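Prolyl-tRNA synthetase (Naegleria fowleri, PDB 6UYH) probably attaches proline to its cognate tRNA at the expense of ATP, and binds the inhibitor halofuginone side by side with the ATP analogue AMPPNP. Local coordinates at residues A[150-155]-A[159-164]; A[336-341]-A[347-352]; A[421-426]-A[455-460]. One frame throughout, in Å; residues are numbered along the deposited sequence.

In the fold
The three contacts lie in three successive parts of the chain, and their chemistry follows their place. Contact 1, in the class II catalytic core, is partly buried and the most extensive: charged side chains link the two halves of one loop and at the same time hold the nucleotide. Contact 2, in the anticodon-binding domain about 36 Å away centre to centre, joins a loop to the helix that follows it through a buried aspartate, an arginine and two aromatic rings. Contact 3, at the surface of the C-terminal domain, joins two helices by a single hydrogen bond. No two contacts touch; contacts 2 and 3 are farthest apart, about 48 Å between centres.

Contact 1. Residues A[150-155]-A[159-164]; sequences RWEFKH and FIRSRE. With ANP (phosphoaminophosphonic acid-adenylate ester), chain C; HFG (7-bromo-6-chloro-3-{3-[(2R,3S)-3-hydroxypiperidin-2-yl]-2-oxopropyl}quinazolin-4(3H)-one), chain D; EDO (1,2-ethanediol), chain P.
Arg-163 lays its guanidinium flat on the indole of Trp-151, and its chain can be followed outward. CB and CG pass Arg-150 O, Arg-163 CB at 3.6 Å. CD sits over the six-membered ring of Trp-151, and Arg-163 NE passes Glu-152 O at 3.5 Å. Arg-163 CZ stands over the five-membered ring of Trp-151, 3.6 Å from its centroid, in a cation-pi stack with planes 26° apart. At the tip Arg-163 NH2 donates within its own plane to Glu-152 O (3.2 Å), which fixes the rotation of the group; NH1 and Trp-151 NE1 are both donors and merely stack. A backbone bond from Arg-150 N to Arg-163 O (2.9 Å) joins the two limbs of the loop.

Glu-152 OE1 takes Arg-161 NH1 in a salt bridge (3.0 Å), met from above its plane, while Glu-152 OE2 accepts adenine N6 of ANP (3.0 Å). Arg-161 NH1 also reaches ANP O2G almost straight (174°), and its NH2 pairs with the terminal carboxylate of Tyr-513. Arg-150 grips ANP O2A through NH1 and NH2, with halofuginone N1 over its guanidinium face. Such an Arg-x-Glu pair, binding alpha-phosphate and adenine, is the signature of motif 2 in class II aminoacyl-tRNA synthetases.

Contact 2. Residues A[336-341]-A[347-352]; sequences DDRLER and YNYWEL. With SO4 (sulfate ion), chain X.
Asp-336 and Trp-350 are the nearest backbone pair between the loop 336-341 and the helical residues 347-352, yet their CA atoms stand 9.7 Å apart, and side chains bridge the gap. Trp-350 donates through NE1 to Asp-336 OD2 at 2.8 Å, nearly straight and in the plane of the indole; the carboxylate stands almost upright to the ring, 81° between planes. Asp-336 CG, anti to its backbone N (chi1 -173°), carries the carboxylate toward the helix.

The same carboxylate is gripped side-on by Arg-338, with Arg-338 NE to Asp-336 OD1 at 2.9 Å and Arg-338 NH2 to Asp-336 OD2 at 2.8 Å. OD1 also accepts the backbone N of Arg-338, an Asx turn that folds the chain where it leaves strand 333-335. Each oxygen of this buried aspartate therefore has two donors, an arrangement that would probably favour its ionised form. Here the anticodon-binding domain, built on a mixed five-stranded sheet, passes from an outermost strand through the loop to helix 343-353, and both Asp-336 and Trp-350 also pack on Val-301 of the neighbouring strand 300-304.

Held by the aspartate, the Arg-338 guanidinium turns its edge to Tyr-349 and meets the ring over its face, CZ lying 4.2 Å from the centroid with planes 79° apart. Arg-338 NH2 comes closest, 3.4 Å from Tyr-349 CD2. On its far branch Arg-338 NH1 approaches a sulfate, probably from the crystallisation liquor, with a weak bond to SO4 O4; Arg-136 of the second subunit binds the same ion through NE.

Contact 3. Residues A[421-426]-A[455-460]; sequences RTWPEF and KLESVQ. With EDO (1,2-ethanediol), chain B.
Glu-457 and Trp-423 are the pair that meets, near the C-terminal part of helix 444-457 and beside the first turn of helix 423-431. Along 455-460, Lys-455 comes first and takes no part across the contact; within the segment its O accepts Ser-458 OG, Lys-455 O and Ser-458 OG lying 3.1 Å apart. Two residues on, Glu-457 faces the other helix. Its chain is extended beyond CG (chi2 -179°), carrying the carboxylate out to the indole edge. There Glu-457 OE1 accepts Trp-423 NE1 at 2.9 Å, nearly straight at 173°. The oxygen lies in the plane of the indole, but the N-H arrives from above the carboxylate plane, the two flat groups standing 87° to each other. Trp-423 opens its helix just after the N-cap residue Thr-422, and Thr-422 O receives Phe-426 N at 2.9 Å. Phe-426 CD2 lies over one face of the Trp-423 indole, toward its rim, 3.5 Å above the plane, and Lys-453 makes a cation-pi contact with the ring.

Further along, Val-459 N donates to Asn-431 OD1 and Val-459 O accepts Arg-511 NH2, while Gln-460 donates through NE2 to Leu-469 O, tying the loop to the rest of the C-terminal domain.

Between the two segments, then, the link is one directional bond from a neutral indole to a carboxylate, a surface tie whose indole is also flanked by Phe-426 and Lys-453.

Contact 1. Residues A[150-155]-A[159-164]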
# COMPACT_ATOMS: atom_id res chain seq x y z
N ARG A 150 -12.59 8.56 9.30
CA ARG A 150 -13.73 9.45 9.52
C ARG A 150 -14.57 8.89 10.65
O ARG A 150 -14.97 7.72 10.60
CB ARG A 150 -14.59 9.60 8.26
CG ARG A 150 -13.86 10.18 7.07
CD ARG A 150 -14.66 10.08 5.79
NE ARG A 150 -13.91 10.63 4.66
CZ ARG A 150 -14.38 10.75 3.43
NH1 ARG A 150 -15.62 10.36 3.15
NH2 ARG A 150 -13.61 11.26 2.47
N TRP A 151 -14.84 9.70 11.67
CA TRP A 151 -15.66 9.25 12.78
C TRP A 151 -17.13 9.32 12.36
O TRP A 151 -17.89 10.21 12.75
CB TRP A 151 -15.37 10.05 14.04
CG TRP A 151 -15.14 9.15 15.19
CD1 TRP A 151 -15.92 9.00 16.30
CD2 TRP A 151 -14.08 8.20 15.32
NE1 TRP A 151 -15.40 8.04 17.13
CE2 TRP A 151 -14.26 7.53 16.55
CE3 TRP A 151 -12.98 7.85 14.53
CZ2 TRP A 151 -13.39 6.54 17.01
CZ3 TRP A 151 -12.11 6.87 14.98
CH2 TRP A 151 -12.33 6.23 16.21
N GLU A 152 -17.51 8.35 11.53
CA GLU A 152 -18.85 8.30 10.94
C GLU A 152 -19.92 8.32 12.02
O GLU A 152 -19.85 7.57 13.00
CB GLU A 152 -19.00 7.03 10.10
CG GLU A 152 -17.99 6.90 8.95
CD GLU A 152 -18.41 7.66 7.68
OE1 GLU A 152 -19.62 7.98 7.53
OE2 GLU A 152 -17.53 7.93 6.84
N PHE A 153 -20.92 9.19 11.84
CA PHE A 153 -22.08 9.20 12.72
C PHE A 153 -23.00 8.03 12.43
O PHE A 153 -23.59 7.44 13.35
CB PHE A 153 -22.83 10.52 12.58
CG PHE A 153 -24.04 10.61 13.45
CD1 PHE A 153 -23.91 10.63 14.83
CD2 PHE A 153 -25.31 10.68 12.90
CE1 PHE A 153 -25.03 10.72 15.65
CE2 PHE A 153 -26.43 10.78 13.71
CZ PHE A 153 -26.29 10.79 15.08
N LYS A 154 -23.16 7.68 11.15
CA LYS A 154 -24.02 6.57 10.77
C LYS A 154 -23.46 5.24 11.30
O LYS A 154 -22.26 5.10 11.52
CB LYS A 154 -24.14 6.51 9.24
CG LYS A 154 -24.92 7.66 8.63
CD LYS A 154 -24.79 7.63 7.12
CE LYS A 154 -25.66 8.69 6.46
NZ LYS A 154 -25.48 8.65 4.98
N HIS A 155 -24.36 4.28 11.50
CA HIS A 155 -23.96 2.92 11.88
C HIS A 155 -22.94 2.35 10.90
O HIS A 155 -23.12 2.44 9.68
CB HIS A 155 -25.20 2.03 11.93
CG HIS A 155 -25.01 0.75 12.68
ND1 HIS A 155 -24.50 -0.39 12.10
CD2 HIS A 155 -25.28 0.43 13.97
CE1 HIS A 155 -24.46 -1.36 13.00
NE2 HIS A 155 -24.93 -0.89 14.14
N PHE A 159 -17.01 -3.01 5.15
CA PHE A 159 -16.63 -2.55 3.82
C PHE A 159 -17.37 -1.29 3.37
O PHE A 159 -16.72 -0.34 2.94
CB PHE A 159 -16.82 -3.65 2.76
CG PHE A 159 -16.05 -4.91 3.04
CD1 PHE A 159 -14.66 -4.89 3.11
CD2 PHE A 159 -16.71 -6.10 3.22
CE1 PHE A 159 -13.94 -6.06 3.37
CE2 PHE A 159 -16.00 -7.28 3.48
CZ PHE A 159 -14.61 -7.25 3.55
N ILE A 160 -18.71 -1.26 3.48
CA ILE A 160 -19.47 -0.16 2.90
C ILE A 160 -19.20 1.15 3.63
O ILE A 160 -19.13 2.22 3.00
CB ILE A 160 -20.98 -0.47 2.91
CG1 ILE A 160 -21.28 -1.76 2.14
CG2 ILE A 160 -21.77 0.72 2.36
CD1 ILE A 160 -21.01 -1.66 0.65
N ARG A 161 -19.13 1.10 4.96
CA ARG A 161 -19.02 2.32 5.77
C ARG A 161 -18.23 1.97 7.03
O ARG A 161 -18.80 1.54 8.03
CB ARG A 161 -20.38 2.90 6.12
CG ARG A 161 -20.27 4.27 6.81
CD ARG A 161 -21.62 4.89 7.13
NE ARG A 161 -22.40 5.09 5.92
CZ ARG A 161 -22.13 6.00 4.99
NH1 ARG A 161 -21.10 6.82 5.14
NH2 ARG A 161 -22.89 6.10 3.91
N SER A 162 -16.91 2.15 6.97
CA SER A 162 -16.06 1.86 8.11
C SER A 162 -15.37 3.14 8.56
O SER A 162 -15.24 4.10 7.80
CB SER A 162 -15.04 0.75 7.78
OG SER A 162 -14.23 1.05 6.65
N ARG A 163 -14.97 3.18 9.84
CA ARG A 163 -14.37 4.40 10.38
C ARG A 163 -12.92 4.57 9.94
O ARG A 163 -12.44 5.70 9.80
CB ARG A 163 -14.48 4.43 11.90
CG ARG A 163 -15.90 4.76 12.35
CD ARG A 163 -16.00 4.89 13.85
NE ARG A 163 -17.16 5.69 14.24
CZ ARG A 163 -17.52 5.89 15.51
NH1 ARG A 163 -16.81 5.34 16.49
NH2 ARG A 163 -18.58 6.63 15.79
N GLU A 164 -12.20 3.46 9.75
CA GLU A 164 -10.99 3.45 8.94
C GLU A 164 -11.33 2.70 7.66
O GLU A 164 -11.93 1.62 7.72
CB GLU A 164 -9.82 2.76 9.65
CG GLU A 164 -8.54 2.80 8.79
CD GLU A 164 -7.35 2.08 9.41
OE1 GLU A 164 -7.52 1.32 10.39
OE2 GLU A 164 -6.22 2.30 8.92
PG ANP C . -20.98 8.82 1.65
O1G ANP C . -22.34 9.33 1.55
O2G ANP C . -20.45 9.12 3.12
O3G ANP C . -21.05 7.27 1.35
PB ANP C . -18.79 10.65 0.73
O1B ANP C . -19.14 11.91 0.10
O2B ANP C . -18.49 10.88 2.24
N3B ANP C . -19.96 9.50 0.56
PA ANP C . -16.21 10.63 -0.58
O1A ANP C . -16.48 11.40 -1.81
O2A ANP C . -15.55 11.50 0.45
O3A ANP C . -17.53 10.03 0.07
O5' ANP C . -15.30 9.32 -0.76
C5' ANP C . -14.90 8.68 -2.00
C4' ANP C . -15.53 7.31 -2.02
O4' ANP C . -15.12 6.57 -0.85
C3' ANP C . -17.05 7.35 -1.94
O3' ANP C . -17.61 7.52 -3.24
C2' ANP C . -17.39 5.99 -1.34
O2' ANP C . -17.56 5.02 -2.37
C1' ANP C . -16.16 5.69 -0.45
N9 ANP C . -16.41 5.89 0.97
C8 ANP C . -16.85 7.03 1.59
N7 ANP C . -16.97 6.93 2.88
C5 ANP C . -16.59 5.62 3.15
C6 ANP C . -16.50 4.88 4.34
N6 ANP C . -16.75 5.38 5.55
N1 ANP C . -16.11 3.59 4.25
C2 ANP C . -15.81 3.09 3.04
N3 ANP C . -15.84 3.70 1.86
C4 ANP C . -16.24 4.97 1.98
O4' HFG D . -13.26 13.59 0.42
C21 HFG D . -14.05 14.27 -0.19
C3' HFG D . -13.78 14.74 -1.60
C2' HFG D . -12.83 13.86 -2.43
N1' HFG D . -11.46 13.87 -1.91
C6' HFG D . -10.54 13.14 -2.80
C5' HFG D . -10.95 11.70 -2.98
C4' HFG D . -12.40 11.62 -3.46
C39 HFG D . -13.32 12.41 -2.55
O7' HFG D . -14.65 12.38 -3.07
C1' HFG D . -15.37 14.73 0.45
N3 HFG D . -15.30 14.70 1.91
C4 HFG D . -14.49 15.63 2.54
O11 HFG D . -13.88 16.48 1.90
C10 HFG D . -14.41 15.46 4.00
C5 HFG D . -13.64 16.33 4.77
C2 HFG D . -15.97 13.73 2.61
N1 HFG D . -15.91 13.53 3.88
C9 HFG D . -15.10 14.41 4.60
C8 HFG D . -14.97 14.19 5.98
C7 HFG D . -14.18 15.05 6.72
BR1 HFG D . -13.94 14.67 8.56
C6 HFG D . -13.55 16.13 6.13
CL1 HFG D . -12.66 17.28 7.08
C1 EDO P . -28.65 12.01 4.71
O1 EDO P . -28.29 11.23 5.86
C2 EDO P . -27.68 11.68 3.59
O2 EDO P . -27.63 10.26 3.44

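Contact 2. Residues A[336-341]-A[347-352]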
# COMPACT_ATOMS: atom_id res chain seq x y z
N ASP A 336 -6.58 -29.76 -3.91
CA ASP A 336 -7.04 -30.18 -2.58
C ASP A 336 -7.05 -31.71 -2.53
O ASP A 336 -8.07 -32.35 -2.79
CB ASP A 336 -8.41 -29.60 -2.26
CG ASP A 336 -8.84 -29.88 -0.83
OD1 ASP A 336 -8.11 -30.60 -0.10
OD2 ASP A 336 -9.91 -29.38 -0.42
N ASP A 337 -5.90 -32.28 -2.18
CA ASP A 337 -5.78 -33.72 -1.98
C ASP A 337 -5.72 -34.09 -0.51
O ASP A 337 -5.06 -35.07 -0.14
CB ASP A 337 -4.56 -34.25 -2.73
CG ASP A 337 -3.27 -33.56 -2.31
OD1 ASP A 337 -3.33 -32.60 -1.52
OD2 ASP A 337 -2.20 -34.00 -2.78
N ARG A 338 -6.39 -33.33 0.35
CA ARG A 338 -6.46 -33.65 1.77
C ARG A 338 -7.09 -35.02 1.97
O ARG A 338 -8.12 -35.34 1.37
CB ARG A 338 -7.26 -32.59 2.52
CG ARG A 338 -6.51 -31.28 2.72
CD ARG A 338 -7.37 -30.27 3.46
NE ARG A 338 -8.38 -29.66 2.59
CZ ARG A 338 -9.19 -28.68 2.97
NH1 ARG A 338 -9.12 -28.19 4.20
NH2 ARG A 338 -10.08 -28.17 2.11
N LEU A 339 -6.47 -35.83 2.84
CA LEU A 339 -6.84 -37.23 2.95
C LEU A 339 -8.10 -37.43 3.79
O LEU A 339 -9.02 -38.16 3.39
CB LEU A 339 -5.68 -38.04 3.53
N GLU A 340 -8.17 -36.78 4.95
CA GLU A 340 -9.21 -37.09 5.94
C GLU A 340 -10.52 -36.35 5.68
O GLU A 340 -11.34 -36.24 6.60
CB GLU A 340 -8.71 -36.76 7.34
N ARG A 341 -10.76 -35.87 4.46
CA ARG A 341 -11.94 -35.05 4.17
C ARG A 341 -12.71 -35.66 3.01
O ARG A 341 -12.13 -35.97 1.97
CB ARG A 341 -11.53 -33.61 3.85
CG ARG A 341 -10.73 -32.93 4.95
CD ARG A 341 -11.50 -32.91 6.26
NE ARG A 341 -11.02 -31.86 7.15
CZ ARG A 341 -11.63 -31.50 8.28
NH1 ARG A 341 -12.75 -32.12 8.65
NH2 ARG A 341 -11.14 -30.53 9.03
N TYR A 347 -16.13 -29.80 -1.26
CA TYR A 347 -16.97 -28.95 -2.10
C TYR A 347 -17.50 -27.76 -1.32
O TYR A 347 -17.38 -26.61 -1.76
CB TYR A 347 -18.14 -29.76 -2.69
CG TYR A 347 -17.74 -30.91 -3.59
CD1 TYR A 347 -16.45 -31.04 -4.05
CD2 TYR A 347 -18.68 -31.85 -3.98
CE1 TYR A 347 -16.09 -32.10 -4.88
CE2 TYR A 347 -18.33 -32.90 -4.81
CZ TYR A 347 -17.03 -33.02 -5.25
OH TYR A 347 -16.68 -34.07 -6.07
N ASN A 348 -18.08 -28.02 -0.14
CA ASN A 348 -18.60 -26.94 0.69
C ASN A 348 -17.49 -25.98 1.10
O ASN A 348 -17.69 -24.76 1.09
CB ASN A 348 -19.28 -27.52 1.93
CG ASN A 348 -20.56 -28.26 1.61
OD1 ASN A 348 -21.27 -27.91 0.67
ND2 ASN A 348 -20.86 -29.29 2.39
N TYR A 349 -16.33 -26.52 1.48
CA TYR A 349 -15.22 -25.70 1.95
C TYR A 349 -14.88 -24.60 0.96
O TYR A 349 -14.73 -23.43 1.32
CB TYR A 349 -14.02 -26.61 2.21
CG TYR A 349 -12.79 -25.91 2.74
CD1 TYR A 349 -12.51 -25.91 4.11
CD2 TYR A 349 -11.89 -25.28 1.88
CE1 TYR A 349 -11.38 -25.28 4.60
CE2 TYR A 349 -10.76 -24.65 2.37
CZ TYR A 349 -10.51 -24.66 3.73
OH TYR A 349 -9.39 -24.03 4.21
N TRP A 350 -14.75 -24.96 -0.32
CA TRP A 350 -14.34 -23.99 -1.32
C TRP A 350 -15.51 -23.19 -1.87
O TRP A 350 -15.31 -22.05 -2.30
CB TRP A 350 -13.59 -24.70 -2.45
CG TRP A 350 -12.34 -25.38 -1.98
CD1 TRP A 350 -12.14 -26.72 -1.84
CD2 TRP A 350 -11.12 -24.75 -1.55
NE1 TRP A 350 -10.88 -26.97 -1.36
CE2 TRP A 350 -10.23 -25.77 -1.18
CE3 TRP A 350 -10.70 -23.42 -1.45
CZ2 TRP A 350 -8.94 -25.51 -0.72
CZ3 TRP A 350 -9.41 -23.16 -0.99
CH2 TRP A 350 -8.55 -24.20 -0.63
N GLU A 351 -16.72 -23.76 -1.86
CA GLU A 351 -17.89 -22.95 -2.23
C GLU A 351 -18.11 -21.82 -1.23
O GLU A 351 -18.39 -20.69 -1.62
CB GLU A 351 -19.14 -23.84 -2.33
CG GLU A 351 -19.20 -24.70 -3.58
CD GLU A 351 -20.32 -25.73 -3.54
OE1 GLU A 351 -20.99 -25.84 -2.50
OE2 GLU A 351 -20.51 -26.43 -4.56
N LEU A 352 -17.97 -22.13 0.06
CA LEU A 352 -18.09 -21.11 1.11
C LEU A 352 -17.11 -19.96 0.89
O LEU A 352 -17.44 -18.79 1.10
CB LEU A 352 -17.86 -21.76 2.47
CG LEU A 352 -17.85 -20.89 3.72
CD1 LEU A 352 -19.17 -20.12 3.84
CD2 LEU A 352 -17.61 -21.74 4.97
S SO4 X . -8.44 -28.65 7.69
O1 SO4 X . -7.32 -27.91 8.27
O2 SO4 X . -9.31 -27.72 6.97
O3 SO4 X . -9.21 -29.29 8.76
O4 SO4 X . -7.92 -29.67 6.78

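Contact 3. Residues A[421-426]-A[455-460]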
# COMPACT_ATOMS: atom_id res chain seq x y z
N ARG A 421 -43.64 8.93 -12.78
CA ARG A 421 -43.98 10.29 -13.17
C ARG A 421 -44.73 11.06 -12.09
O ARG A 421 -44.76 12.30 -12.16
CB ARG A 421 -44.82 10.26 -14.46
CG ARG A 421 -44.04 9.76 -15.68
CD ARG A 421 -45.03 9.44 -16.80
NE ARG A 421 -44.40 8.92 -18.01
CZ ARG A 421 -44.06 7.64 -18.19
NH1 ARG A 421 -44.26 6.75 -17.23
NH2 ARG A 421 -43.52 7.27 -19.34
N THR A 422 -45.33 10.38 -11.12
CA THR A 422 -46.15 11.00 -10.09
C THR A 422 -45.78 10.45 -8.73
O THR A 422 -45.16 9.39 -8.61
CB THR A 422 -47.66 10.78 -10.33
OG1 THR A 422 -47.95 9.38 -10.22
CG2 THR A 422 -48.07 11.30 -11.70
N TRP A 423 -46.17 11.18 -7.68
CA TRP A 423 -45.82 10.77 -6.33
C TRP A 423 -46.38 9.41 -5.94
O TRP A 423 -45.62 8.60 -5.37
CB TRP A 423 -46.25 11.83 -5.31
CG TRP A 423 -45.76 11.46 -3.97
CD1 TRP A 423 -46.44 10.80 -2.98
CD2 TRP A 423 -44.42 11.65 -3.49
NE1 TRP A 423 -45.61 10.60 -1.90
CE2 TRP A 423 -44.37 11.11 -2.19
CE3 TRP A 423 -43.27 12.24 -4.02
CZ2 TRP A 423 -43.21 11.14 -1.41
CZ3 TRP A 423 -42.12 12.27 -3.25
CH2 TRP A 423 -42.10 11.73 -1.96
N PRO A 424 -47.66 9.09 -6.19
CA PRO A 424 -48.14 7.75 -5.81
C PRO A 424 -47.36 6.63 -6.47
O PRO A 424 -47.12 5.59 -5.84
CB PRO A 424 -49.61 7.76 -6.26
CG PRO A 424 -49.99 9.21 -6.27
CD PRO A 424 -48.75 9.93 -6.71
N GLU A 425 -46.95 6.81 -7.72
CA GLU A 425 -46.10 5.83 -8.38
C GLU A 425 -44.73 5.75 -7.72
O GLU A 425 -44.19 4.66 -7.52
CB GLU A 425 -45.93 6.17 -9.85
CG GLU A 425 -47.20 5.97 -10.67
CD GLU A 425 -47.05 6.53 -12.06
OE1 GLU A 425 -47.18 7.77 -12.21
OE2 GLU A 425 -46.78 5.75 -13.00
N PHE A 426 -44.16 6.91 -7.38
CA PHE A 426 -42.85 6.97 -6.75
C PHE A 426 -42.83 6.22 -5.42
O PHE A 426 -41.98 5.35 -5.20
CB PHE A 426 -42.46 8.44 -6.55
CG PHE A 426 -41.16 8.66 -5.80
CD1 PHE A 426 -39.94 8.44 -6.42
CD2 PHE A 426 -41.17 9.14 -4.50
CE1 PHE A 426 -38.76 8.67 -5.74
CE2 PHE A 426 -40.00 9.37 -3.82
CZ PHE A 426 -38.79 9.14 -4.44
N LYS A 455 -39.69 9.64 3.54
CA LYS A 455 -39.37 9.05 4.85
C LYS A 455 -40.63 8.85 5.69
O LYS A 455 -40.77 7.83 6.36
CB LYS A 455 -38.37 9.93 5.59
CG LYS A 455 -37.84 9.33 6.89
CD LYS A 455 -36.87 10.28 7.56
CE LYS A 455 -36.28 9.69 8.83
NZ LYS A 455 -37.32 9.55 9.89
N LEU A 456 -41.55 9.81 5.65
CA LEU A 456 -42.79 9.69 6.41
C LEU A 456 -43.68 8.57 5.89
O LEU A 456 -44.39 7.92 6.67
CB LEU A 456 -43.55 11.01 6.39
CG LEU A 456 -43.03 12.09 7.35
CD1 LEU A 456 -43.31 13.48 6.79
CD2 LEU A 456 -43.66 11.93 8.73
N GLU A 457 -43.65 8.31 4.58
CA GLU A 457 -44.52 7.31 3.97
C GLU A 457 -43.81 5.99 3.73
O GLU A 457 -44.39 5.09 3.12
CB GLU A 457 -45.09 7.86 2.66
CG GLU A 457 -45.78 9.21 2.82
CD GLU A 457 -46.38 9.76 1.53
OE1 GLU A 457 -46.30 9.07 0.48
OE2 GLU A 457 -46.93 10.88 1.57
N SER A 458 -42.58 5.84 4.22
CA SER A 458 -41.74 4.69 3.92
C SER A 458 -41.92 3.58 4.94
O SER A 458 -42.33 3.80 6.08
CB SER A 458 -40.26 5.09 3.89
OG SER A 458 -39.74 5.19 5.21
N VAL A 459 -41.56 2.38 4.51
CA VAL A 459 -41.46 1.21 5.37
C VAL A 459 -40.16 0.50 5.02
O VAL A 459 -39.72 0.52 3.86
CB VAL A 459 -42.69 0.29 5.22
CG1 VAL A 459 -42.74 -0.29 3.81
CG2 VAL A 459 -42.69 -0.79 6.25
N GLN A 460 -39.52 -0.10 6.01
CA GLN A 460 -38.28 -0.84 5.75
C GLN A 460 -38.19 -2.03 6.69
O GLN A 460 -38.91 -2.12 7.69
CB GLN A 460 -37.04 0.06 5.88
CG GLN A 460 -36.69 0.45 7.31
CD GLN A 460 -35.43 1.32 7.42
OE1 GLN A 460 -34.61 1.37 6.51
NE2 GLN A 460 -35.30 2.02 8.54
C1 EDO B . -43.29 3.06 -18.58
O1 EDO B . -43.95 3.84 -17.58
C2 EDO B . -42.03 3.79 -19.03
O2 EDO B . -42.40 4.85 -19.92